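Local coordinates for beta-1,3-1,4-glucanase (Caldicellulosiruptor sp. F32, PDB 5H4R), which probably hydrolyses the mixed-linkage beta-1,3-1,4-glucan lichenan as a glycoside hydrolase family 5 enzyme and binds cellotetraose in this engineered form, at residues G229-N232 with V233-Y236. The protein carries 1 engineered substitution. Numbering follows the deposited sequence. Where two conformers were deposited one is given.
Sequences GGNN and VSRY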
loop_
_atom_site.group_PDB
_atom_site.type_symbol
_atom_site.label_atom_id
_atom_site.label_comp_id
_atom_site.label_asym_id
_atom_site.label_seq_id
_atom_site.Cartn_x
_atom_site.Cartn_y
_atom_site.Cartn_z
ATOM N N GLY A 229 -5.565 10.031 -21.398
ATOM C CA GLY A 229 -6.937 10.027 -21.869
ATOM C C GLY A 229 -7.797 8.925 -21.284
ATOM O O GLY A 229 -7.448 8.249 -20.315
ATOM N N GLY A 230 -8.969 8.765 -21.898
ATOM C CA GLY A 230 -9.920 7.771 -21.428
ATOM C C GLY A 230 -10.330 8.011 -19.991
ATOM O O GLY A 230 -10.475 9.147 -19.526
ATOM N N ASN A 231 -10.492 6.922 -19.247
ATOM C CA ASN A 231 -10.861 7.075 -17.848
ATOM C C ASN A 231 -9.695 7.537 -16.981
ATOM O O ASN A 231 -9.905 7.823 -15.798
ATOM C CB ASN A 231 -11.432 5.772 -17.287
ATOM C CG ASN A 231 -12.255 6.007 -16.034
ATOM O OD1 ASN A 231 -13.038 6.952 -15.971
ATOM N ND2 ASN A 231 -12.065 5.165 -15.024
ATOM N N ASN A 232 -8.481 7.600 -17.525
ATOM C CA ASN A 232 -7.363 8.101 -16.731
ATOM C C ASN A 232 -7.469 9.593 -16.459
ATOM O O ASN A 232 -6.735 10.095 -15.595
ATOM C CB ASN A 232 -6.020 7.798 -17.405
ATOM C CG ASN A 232 -5.742 6.310 -17.528
ATOM O OD1 ASN A 232 -6.231 5.508 -16.741
ATOM N ND2 ASN A 232 -4.950 5.941 -18.528
ATOM N N VAL A 233 -8.365 10.309 -17.144
ATOM C CA VAL A 233 -8.518 11.741 -16.881
ATOM C C VAL A 233 -9.140 12.005 -15.519
ATOM O O VAL A 233 -8.915 13.083 -14.947
ATOM C CB VAL A 233 -9.350 12.421 -17.982
ATOM C CG1 VAL A 233 -8.709 12.222 -19.332
ATOM C CG2 VAL A 233 -10.788 11.916 -17.983
ATOM N N SER A 234 -9.896 11.044 -14.957
ATOM C CA SER A 234 -10.634 11.263 -13.713
ATOM C C SER A 234 -10.454 10.162 -12.668
ATOM O O SER A 234 -11.019 10.272 -11.573
ATOM C CB SER A 234 -12.126 11.403 -14.025
ATOM O OG SER A 234 -12.538 10.312 -14.831
ATOM N N ARG A 235 -9.735 9.095 -12.998
ATOM C CA ARG A 235 -9.446 8.008 -12.069
ATOM C C ARG A 235 -8.839 8.540 -10.777
ATOM O O ARG A 235 -8.080 9.513 -10.786
ATOM C CB ARG A 235 -8.460 7.057 -12.772
ATOM C CG ARG A 235 -7.946 5.904 -12.009
ATOM C CD ARG A 235 -6.986 5.053 -12.831
ATOM N NE ARG A 235 -7.383 4.817 -14.213
ATOM C CZ ARG A 235 -8.386 4.038 -14.594
ATOM N NH1 ARG A 235 -9.151 3.445 -13.690
ATOM N NH2 ARG A 235 -8.677 3.914 -15.880
ATOM N N TYR A 236 -9.148 7.883 -9.659
ATOM C CA TYR A 236 -8.475 8.216 -8.404
ATOM C C TYR A 236 -7.030 7.747 -8.437
ATOM O O TYR A 236 -6.725 6.656 -8.926
ATOM C CB TYR A 236 -9.194 7.582 -7.210
ATOM C CG TYR A 236 -10.495 8.253 -6.846
ATOM C CD1 TYR A 236 -11.691 7.862 -7.445
ATOM C CD2 TYR A 236 -10.540 9.276 -5.902
ATOM C CE1 TYR A 236 -12.890 8.456 -7.115
ATOM C CE2 TYR A 236 -11.738 9.894 -5.576
ATOM C CZ TYR A 236 -12.910 9.480 -6.191
ATOM O OH TYR A 236 -14.111 10.074 -5.891
#
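Arg235 grips the side-chain amide of Asn232 side-on, in the loop, with a 3-10 turn at 231-233, that leads from helix 205-226 to strand 237-240 of the TIM barrel. Both NE and NH2 donate to the one oxygen, Asn232 OD1, with NE at 2.9 Å from it. The NE bond lies in the carbonyl plane, while NH2 is tilted 32° from it; OD1 itself sits almost in the guanidinium plane. The two side chains run alongside each other, pointing the same way. Arg235 gets there with CG anti to its backbone N (chi1 177°) and a bend at chi3 that brings the guanidinium back over the turn. Asn231 O lies off one face, 3.9 Å from the plane and displaced toward the rim, and accepts weak bonds from Ser234 N and Arg235 N. In the conformer given, the Asn231 amide stands nearly perpendicular to the guanidinium, and its ND2 hydrogen-bonds Asp179 OD1 and Tyr177 O. Tyr177 O also takes a bond from Arg235 NH2, Asn178 O and Leu181 O from Arg235 NH1. Asn232 ND2 bonds Thr228 OG1 and Ala171 O. Across the turn, Val233 CG2 packs 3.2 Å from Gly230 O.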